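Side-chain contacts in putative uncharacterized protein (Chaetomium thermophilum, PDB 5T8V), which is the C-terminal part of the cohesin loader Scc2 and probably acts in loading cohesin onto chromatin: residues 13-16 with 17-21; 68-72 with 73-77; 966-969 with 970-974; 973-976 with 977-980. All blocks are in the same frame, centred on the assembly; numbering follows the deposited sequence.

Contact 1: residues 13-16 with 17-21; sequences ANVA and LHELK
Asn14 and His18 meet one helical turn apart, as do Val15 and Glu19, on helix 9-36 near the N-terminal end of this mostly helical HEAT-repeat fragment. The tight part of the contact is the regular alpha-helical backbone. Leu17 N donates to Ala13 O at 2.9 Å, and the next three i to i+4 bonds, from His18 N to Asn14 O, Glu19 N to Val15 O and Leu20 N to Ala16 O, repeat that length, all close to straight. The buried side chains belong to the same side of the helix: Ala16 packs on Lys68, Ala13 on Leu72, and Leu20 on Ala65, Leu66 and Thr69, which places helix 56-71 and the turn after it against this surface.

The other side is looser and more exposed. There the Val15 and Glu19 side chains run alongside each other in the same direction, Val15 CG1 lying 3.6 Å from Glu19 OE2. The extended glutamate brings its carboxylate level with the methyl, and OE1 makes a weak, long ion pair with Lys68 NZ. Further round the helix, Asn14 has CG anti to its own backbone N (chi1 -169°), which swings the amide along the helix toward the imidazole. The two planes stand nearly perpendicular, 81° apart. The approach to NE2 is too poorly angled for a hydrogen bond, consistent with an oxygen lying over the ring face rather than near its plane: Asn14 OD1 sits 2.9 Å above the His18 ring plane, displaced toward the rim between CD2 and NE2.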
# COMPACT_ATOMS: atom_id res chain seq x y z
N ALA A 13 -23.28 69.02 8.97
CA ALA A 13 -23.48 68.86 10.41
C ALA A 13 -24.62 69.73 10.90
O ALA A 13 -25.52 69.25 11.61
CB ALA A 13 -22.19 69.19 11.15
N ASN A 14 -24.62 71.01 10.52
CA ASN A 14 -25.70 71.89 10.96
C ASN A 14 -27.06 71.37 10.48
O ASN A 14 -28.06 71.45 11.20
CB ASN A 14 -25.46 73.31 10.47
CG ASN A 14 -26.41 74.31 11.11
OD1 ASN A 14 -27.61 74.06 11.23
ND2 ASN A 14 -25.87 75.46 11.51
N VAL A 15 -27.11 70.84 9.25
CA VAL A 15 -28.37 70.33 8.71
C VAL A 15 -28.86 69.14 9.54
O VAL A 15 -30.03 69.08 9.94
CB VAL A 15 -28.21 69.95 7.23
CG1 VAL A 15 -29.45 69.23 6.71
CG2 VAL A 15 -27.94 71.19 6.39
N ALA A 16 -27.97 68.18 9.80
CA ALA A 16 -28.36 67.04 10.63
C ALA A 16 -28.84 67.51 12.00
O ALA A 16 -29.83 66.98 12.53
CB ALA A 16 -27.19 66.07 10.77
N LEU A 17 -28.16 68.50 12.58
CA LEU A 17 -28.57 69.02 13.88
C LEU A 17 -29.98 69.58 13.82
O LEU A 17 -30.83 69.25 14.66
CB LEU A 17 -27.58 70.09 14.34
CG LEU A 17 -27.87 70.72 15.71
CD1 LEU A 17 -27.61 69.72 16.83
CD2 LEU A 17 -27.06 71.98 15.91
N HIS A 18 -30.26 70.45 12.85
CA HIS A 18 -31.58 71.07 12.78
C HIS A 18 -32.66 70.05 12.47
O HIS A 18 -33.79 70.16 12.97
CB HIS A 18 -31.57 72.20 11.74
CG HIS A 18 -30.92 73.45 12.22
ND1 HIS A 18 -30.57 73.66 13.54
CD2 HIS A 18 -30.55 74.58 11.56
CE1 HIS A 18 -30.01 74.85 13.67
NE2 HIS A 18 -29.99 75.43 12.49
N GLU A 19 -32.35 69.06 11.64
CA GLU A 19 -33.33 68.01 11.34
C GLU A 19 -33.66 67.21 12.59
O GLU A 19 -34.84 66.98 12.90
CB GLU A 19 -32.80 67.09 10.24
CG GLU A 19 -32.79 67.73 8.85
CD GLU A 19 -32.22 66.81 7.79
OE1 GLU A 19 -31.67 65.75 8.15
OE2 GLU A 19 -32.33 67.15 6.59
N LEU A 20 -32.64 66.79 13.34
CA LEU A 20 -32.89 66.04 14.57
C LEU A 20 -33.63 66.89 15.58
O LEU A 20 -34.49 66.39 16.31
CB LEU A 20 -31.58 65.53 15.16
CG LEU A 20 -31.79 64.75 16.47
CD1 LEU A 20 -31.00 63.47 16.47
CD2 LEU A 20 -31.44 65.60 17.68
N LYS A 21 -33.31 68.18 15.67
CA LYS A 21 -34.04 69.06 16.58
C LYS A 21 -35.51 69.13 16.20
O LYS A 21 -36.40 68.98 17.05
CB LYS A 21 -33.42 70.46 16.59
CG LYS A 21 -32.11 70.55 17.37
CD LYS A 21 -31.80 72.00 17.75
CE LYS A 21 -30.48 72.10 18.51
NZ LYS A 21 -30.35 73.38 19.26

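Contact 2: residues 68-72 with 73-77; sequences KTIEL and NCFMT
Asn73 and Cys74 turn back onto Thr69 and Ile70 to close helix 56-71 with a Schellman motif. Its evidence is a pair of backbone hydrogen bonds: Cys74 N to Thr69 O at 3.0 Å, and Asn73 N to Ile70 O at 3.0 Å. Asn73, with a positive phi of 57°, is the C-prime residue of this helix ending. The two bonds reach their acceptors differently. Cys74 N comes in nearly head-on to its carbonyl, whereas Asn73 N lies well above the plane of the Ile70 carbonyl. Phe75 N adds a weak bond to Thr69 O at 3.1 Å, bent to 124°, so this one carbonyl near the helix end takes two amide donors.

Apolar contacts form a second layer. Ile70 and Phe75 lie side by side and point the same way. Ile70 CG1 is 3.8 Å from Phe75 CG and 4.3 Å from the ring centroid, an off-centre CH-pi contact. With chi1 at -179° the phenyl group trails away from its own amide, back along the helix end beside the isoleucine. Cys74 SG lies 4.2 Å from Leu72 CB.

Of the polar side chains, Thr69 OG1 approaches Phe75 CD1 to 3.4 Å, but its hydrogen bond is to Leu66 O, one turn earlier in the helix.

The turn packs against an earlier helix and bonds to a later residue. Leu72 packs on Arg12, Ala13 and Ala16 of helix 9-36, Phe75 O accepts a hydrogen bond from Arg141 NH1, and the chain then leads on to helix 81-96.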
# COMPACT_ATOMS: atom_id res chain seq x y z
N LYS A 68 -26.78 60.31 12.31
CA LYS A 68 -26.26 61.42 11.52
C LYS A 68 -25.49 62.40 12.39
O LYS A 68 -24.36 62.79 12.05
CB LYS A 68 -27.40 62.14 10.79
CG LYS A 68 -27.73 61.58 9.42
CD LYS A 68 -28.76 62.44 8.71
CE LYS A 68 -29.15 61.86 7.36
NZ LYS A 68 -30.16 62.71 6.66
N THR A 69 -26.06 62.80 13.53
CA THR A 69 -25.38 63.76 14.38
C THR A 69 -24.07 63.20 14.93
O THR A 69 -23.09 63.93 15.09
CB THR A 69 -26.29 64.19 15.54
OG1 THR A 69 -26.70 63.04 16.28
CG2 THR A 69 -27.51 64.94 15.01
N ILE A 70 -24.04 61.90 15.23
CA ILE A 70 -22.83 61.29 15.77
C ILE A 70 -21.73 61.26 14.72
O ILE A 70 -20.59 61.65 14.97
CB ILE A 70 -23.13 59.89 16.33
CG1 ILE A 70 -23.86 60.01 17.67
CG2 ILE A 70 -21.85 59.07 16.52
CD1 ILE A 70 -24.40 58.70 18.22
N GLU A 71 -22.06 60.79 13.51
CA GLU A 71 -21.04 60.64 12.48
C GLU A 71 -20.47 61.99 12.03
O GLU A 71 -19.33 62.05 11.56
CB GLU A 71 -21.60 59.87 11.29
CG GLU A 71 -21.75 58.39 11.54
CD GLU A 71 -22.25 57.63 10.33
OE1 GLU A 71 -22.64 58.28 9.34
OE2 GLU A 71 -22.26 56.38 10.37
N LEU A 72 -21.25 63.07 12.16
CA LEU A 72 -20.78 64.40 11.79
C LEU A 72 -20.26 65.18 12.99
O LEU A 72 -20.03 66.39 12.88
CB LEU A 72 -21.91 65.18 11.11
CG LEU A 72 -22.49 64.54 9.85
CD1 LEU A 72 -23.50 65.47 9.20
CD2 LEU A 72 -21.40 64.17 8.84
N ASN A 73 -20.05 64.52 14.13
CA ASN A 73 -19.40 65.13 15.29
C ASN A 73 -20.11 66.40 15.75
O ASN A 73 -19.48 67.34 16.22
CB ASN A 73 -17.93 65.43 14.99
CG ASN A 73 -17.12 65.65 16.25
OD1 ASN A 73 -17.41 65.08 17.30
ND2 ASN A 73 -16.09 66.49 16.15
N CYS A 74 -21.44 66.44 15.61
CA CYS A 74 -22.25 67.52 16.15
C CYS A 74 -23.26 67.04 17.18
O CYS A 74 -24.08 67.84 17.65
CB CYS A 74 -22.97 68.27 15.02
SG CYS A 74 -24.11 67.26 14.05
N PHE A 75 -23.23 65.75 17.55
CA PHE A 75 -24.10 65.24 18.59
C PHE A 75 -23.87 65.95 19.92
O PHE A 75 -24.77 65.96 20.77
CB PHE A 75 -23.88 63.73 18.74
CG PHE A 75 -24.75 63.08 19.77
CD1 PHE A 75 -26.13 63.13 19.67
CD2 PHE A 75 -24.19 62.41 20.84
CE1 PHE A 75 -26.94 62.53 20.61
CE2 PHE A 75 -24.99 61.80 21.79
CZ PHE A 75 -26.36 61.86 21.68
N MET A 76 -22.68 66.53 20.12
CA MET A 76 -22.39 67.24 21.36
C MET A 76 -23.25 68.48 21.53
O MET A 76 -23.49 68.92 22.66
CB MET A 76 -20.91 67.62 21.40
CG MET A 76 -20.50 68.56 20.27
SD MET A 76 -18.72 68.59 20.00
CE MET A 76 -18.44 66.95 19.33
N THR A 77 -23.73 69.05 20.42
CA THR A 77 -24.49 70.29 20.49
C THR A 77 -25.96 70.07 20.84
O THR A 77 -26.63 71.02 21.26
CB THR A 77 -24.40 71.03 19.15
OG1 THR A 77 -23.04 71.04 18.70
CG2 THR A 77 -24.89 72.47 19.29

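Contact 3: residues 966-969 with 970-974; sequences DQLK and IRQFD
Leu968 meets Gln972 and Arg971 at the start of helix 969-986, where Asp966 provides an N-terminal side-chain cap. The capping acceptor is Asp966 OD1. It takes the Lys969 amide at 2.6 Å from OD1 to Lys969 N, with an N-H...O angle of 166°, and a weaker, more bent bond from Leu968 N at 3.2 Å. Two amides of the opening turn, where no earlier helical carbonyl is available, are thereby satisfied. The second carboxylate oxygen is also engaged: Lys969 NZ forms a salt bridge with Asp966 OD2 at 3.0 Å, approaching from above the carboxylate plane. The lysine chain is extended until its last torsion (chi4 72°), whose bend brings the ammonium round to the aspartate. A positive charge here, together with the helix amides, would be expected to stabilise the ionised carboxylate.

From this point backbone carbonyls take over. Ile970 N has a weak bond to Asp966 O at 3.3 Å. Leu968 O is the double acceptor, receiving Gln972 N at 3.1 Å in a nearly straight bond and Arg971 N in a weak one. By Phe973 the pattern is that of a regular alpha helix, its N lying 2.9 Å from Lys969 O.

Outside the segments, Ile970 packs on Asp1027 of helix 1026-1042 and Lys969 on Ser959 of helix 940-960. The remaining side-chain contacts are looser van der Waals meetings. Leu968 crosses Gln972 obliquely, Leu968 CG being 3.7 Å from Gln972 NE2. The Leu968 and Arg971 side chains cross at about a right angle, and Leu968 CD1 touches the guanidinium at its edge, 3.9 Å from Arg971 NH2.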
# COMPACT_ATOMS: atom_id res chain seq x y z
N ASP A 966 43.65 -48.03 -31.00
CA ASP A 966 44.27 -46.72 -31.16
C ASP A 966 43.20 -45.68 -30.90
O ASP A 966 42.02 -46.01 -30.71
CB ASP A 966 44.89 -46.55 -32.55
CG ASP A 966 43.92 -46.86 -33.67
OD1 ASP A 966 42.70 -46.88 -33.41
OD2 ASP A 966 44.37 -47.09 -34.81
N GLN A 967 43.61 -44.41 -30.89
CA GLN A 967 42.66 -43.34 -30.59
C GLN A 967 41.57 -43.20 -31.63
O GLN A 967 40.59 -42.49 -31.39
CB GLN A 967 43.41 -42.01 -30.44
CG GLN A 967 42.73 -41.02 -29.51
CD GLN A 967 42.65 -41.55 -28.08
OE1 GLN A 967 43.65 -41.99 -27.51
NE2 GLN A 967 41.46 -41.50 -27.50
N LEU A 968 41.70 -43.87 -32.78
CA LEU A 968 40.71 -43.79 -33.85
C LEU A 968 39.73 -44.96 -33.83
O LEU A 968 38.53 -44.75 -34.02
CB LEU A 968 41.41 -43.74 -35.21
CG LEU A 968 40.51 -43.82 -36.45
CD1 LEU A 968 39.41 -42.78 -36.41
CD2 LEU A 968 41.35 -43.66 -37.71
N LYS A 969 40.21 -46.18 -33.61
CA LYS A 969 39.31 -47.33 -33.54
C LYS A 969 38.37 -47.24 -32.35
O LYS A 969 37.24 -47.75 -32.40
CB LYS A 969 40.11 -48.63 -33.49
CG LYS A 969 40.85 -48.96 -34.79
CD LYS A 969 41.52 -50.32 -34.71
CE LYS A 969 42.36 -50.60 -35.96
NZ LYS A 969 43.59 -49.77 -36.00
N ILE A 970 38.80 -46.59 -31.26
CA ILE A 970 37.95 -46.44 -30.09
C ILE A 970 36.74 -45.56 -30.42
O ILE A 970 35.63 -45.81 -29.95
CB ILE A 970 38.75 -45.87 -28.91
CG1 ILE A 970 39.78 -46.91 -28.43
CG2 ILE A 970 37.82 -45.47 -27.76
CD1 ILE A 970 40.72 -46.41 -27.35
N ARG A 971 36.95 -44.51 -31.22
CA ARG A 971 35.83 -43.66 -31.62
C ARG A 971 34.91 -44.40 -32.58
O ARG A 971 33.68 -44.30 -32.47
CB ARG A 971 36.35 -42.37 -32.24
CG ARG A 971 37.22 -41.55 -31.28
CD ARG A 971 37.61 -40.20 -31.85
NE ARG A 971 38.54 -40.31 -32.97
CZ ARG A 971 39.23 -39.29 -33.48
NH1 ARG A 971 39.10 -38.07 -32.97
NH2 ARG A 971 40.05 -39.49 -34.50
N GLN A 972 35.48 -45.16 -33.52
CA GLN A 972 34.68 -46.03 -34.37
C GLN A 972 33.77 -46.91 -33.52
O GLN A 972 32.56 -47.00 -33.77
CB GLN A 972 35.58 -46.89 -35.25
CG GLN A 972 36.42 -46.12 -36.25
CD GLN A 972 37.16 -47.03 -37.21
OE1 GLN A 972 36.72 -48.15 -37.48
NE2 GLN A 972 38.30 -46.57 -37.71
N PHE A 973 34.34 -47.57 -32.51
CA PHE A 973 33.53 -48.40 -31.63
C PHE A 973 32.47 -47.57 -30.91
O PHE A 973 31.34 -48.03 -30.72
CB PHE A 973 34.39 -49.12 -30.61
CG PHE A 973 33.61 -49.66 -29.45
CD1 PHE A 973 32.84 -50.80 -29.60
CD2 PHE A 973 33.60 -49.00 -28.23
CE1 PHE A 973 32.10 -51.29 -28.55
CE2 PHE A 973 32.86 -49.49 -27.18
CZ PHE A 973 32.11 -50.64 -27.33
N ASP A 974 32.83 -46.37 -30.46
CA ASP A 974 31.85 -45.50 -29.84
C ASP A 974 30.64 -45.33 -30.74
O ASP A 974 29.49 -45.42 -30.29
CB ASP A 974 32.47 -44.14 -29.51
CG ASP A 974 31.50 -43.21 -28.80
OD1 ASP A 974 30.65 -42.61 -29.49
OD2 ASP A 974 31.59 -43.07 -27.57

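Contact 4: residues 973-976 with 977-980; sequences FDRY and SLIV
Arg975 and Leu978 pack together on the middle of helix 969-986, with Phe973 and Ser977 meeting one turn apart on another side. The backbone bonds are those of an uninterrupted alpha helix. Ser977 N to Phe973 O, Ile979 N to Arg975 O and Val980 N to Tyr976 O all measure 2.9 Å, and the last is essentially straight at 179°. Leu978 N to Asp974 O is the most bent of the four, at 146°.

Polar side-chain interaction centres on Ser977. Its OG lies between the backbone N and the carbonyl carbon (chi1 72°), a torsion that turns the hydroxyl back toward the preceding turn. There OG is 3.1 Å from Asp974 O and 3.2 Å from Phe973 O; with Pro1031 O a further weak partner, the single proton cannot be assigned to one acceptor.

Contacts with flat groups come next. Ser977 CB stands over one face of the Phe973 ring in a CH-pi contact, 4.3 Å from the centroid and offset toward the rim. Leu978 CD2 lies over a face of the Arg975 guanidinium, 3.4 Å from NH1. That guanidinium is held by other residues: NH2 donates to Val914 O and Val917 O. Aliphatic packing adds Arg975 CG against Ile979 CD1 at 4.1 Å, where the side chains cross roughly at right angles.

Three helices pack against this stretch. Phe973 faces Val1028, Pro1031 and Ala1032 of helix 1026-1042; Tyr976, Ile979 and Val980 pack on helix 940-960; and Arg975 and Leu978 both reach Leu922 of helix 919-935.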
# COMPACT_ATOMS: atom_id res chain seq x y z
N PHE A 973 34.34 -47.57 -32.51
CA PHE A 973 33.53 -48.40 -31.63
C PHE A 973 32.47 -47.57 -30.91
O PHE A 973 31.34 -48.03 -30.72
CB PHE A 973 34.39 -49.12 -30.61
CG PHE A 973 33.61 -49.66 -29.45
CD1 PHE A 973 32.84 -50.80 -29.60
CD2 PHE A 973 33.60 -49.00 -28.23
CE1 PHE A 973 32.10 -51.29 -28.55
CE2 PHE A 973 32.86 -49.49 -27.18
CZ PHE A 973 32.11 -50.64 -27.33
N ASP A 974 32.83 -46.37 -30.46
CA ASP A 974 31.85 -45.50 -29.84
C ASP A 974 30.64 -45.33 -30.74
O ASP A 974 29.49 -45.42 -30.29
CB ASP A 974 32.47 -44.14 -29.51
CG ASP A 974 31.50 -43.21 -28.80
OD1 ASP A 974 30.65 -42.61 -29.49
OD2 ASP A 974 31.59 -43.07 -27.57
N ARG A 975 30.88 -45.10 -32.03
CA ARG A 975 29.76 -44.90 -32.95
C ARG A 975 28.99 -46.19 -33.18
O ARG A 975 27.75 -46.18 -33.22
CB ARG A 975 30.25 -44.32 -34.27
CG ARG A 975 29.16 -43.64 -35.08
CD ARG A 975 28.68 -42.37 -34.40
NE ARG A 975 27.47 -41.84 -35.01
CZ ARG A 975 26.79 -40.80 -34.52
NH1 ARG A 975 27.20 -40.19 -33.42
NH2 ARG A 975 25.69 -40.38 -35.14
N TYR A 976 29.69 -47.31 -33.36
CA TYR A 976 29.01 -48.59 -33.53
C TYR A 976 28.07 -48.87 -32.36
O TYR A 976 26.87 -49.08 -32.54
CB TYR A 976 30.04 -49.72 -33.67
CG TYR A 976 30.84 -49.69 -34.96
CD1 TYR A 976 30.25 -49.32 -36.16
CD2 TYR A 976 32.18 -50.06 -34.97
CE1 TYR A 976 30.98 -49.30 -37.34
CE2 TYR A 976 32.91 -50.04 -36.14
CZ TYR A 976 32.31 -49.67 -37.32
OH TYR A 976 33.04 -49.65 -38.49
N SER A 977 28.62 -48.87 -31.14
CA SER A 977 27.82 -49.13 -29.95
C SER A 977 26.70 -48.12 -29.80
O SER A 977 25.62 -48.46 -29.31
CB SER A 977 28.70 -49.13 -28.71
OG SER A 977 29.12 -47.81 -28.40
N LEU A 978 26.94 -46.86 -30.18
CA LEU A 978 25.88 -45.86 -30.10
C LEU A 978 24.73 -46.21 -31.03
O LEU A 978 23.56 -46.18 -30.64
CB LEU A 978 26.44 -44.48 -30.42
CG LEU A 978 25.44 -43.33 -30.32
CD1 LEU A 978 24.95 -43.16 -28.89
CD2 LEU A 978 26.03 -42.03 -30.84
N ILE A 979 25.05 -46.56 -32.28
CA ILE A 979 24.01 -46.91 -33.25
C ILE A 979 23.24 -48.13 -32.78
O ILE A 979 22.00 -48.14 -32.77
CB ILE A 979 24.64 -47.14 -34.64
CG1 ILE A 979 25.30 -45.85 -35.14
CG2 ILE A 979 23.58 -47.61 -35.64
CD1 ILE A 979 26.16 -46.04 -36.38
N VAL A 980 23.95 -49.19 -32.39
CA VAL A 980 23.28 -50.39 -31.89
C VAL A 980 22.38 -50.04 -30.71
O VAL A 980 21.24 -50.51 -30.62
CB VAL A 980 24.32 -51.46 -31.51
CG1 VAL A 980 23.64 -52.68 -30.89
CG2 VAL A 980 25.13 -51.86 -32.73

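The four contacts fall into two pairs in series along the chain, on opposite sides of its centre. Contacts 1 and 2, with centres about 9 Å apart, lie on helix 9-36 and at the end of helix 56-71, which pack together; they touch directly, for instance where Ala13 O lies 3.4 Å from Cys74 SG. Contacts 3 and 4, about 10 Å between centres, share Phe973 and Asp974 and follow helix 969-986 from its capped start to its middle. Centres in different pairs lie 132 to 140 Å apart, so the pairs sample distant regions of an extended helical-repeat protein, and every contact lies within or at an end of one helix that packs against its neighbours.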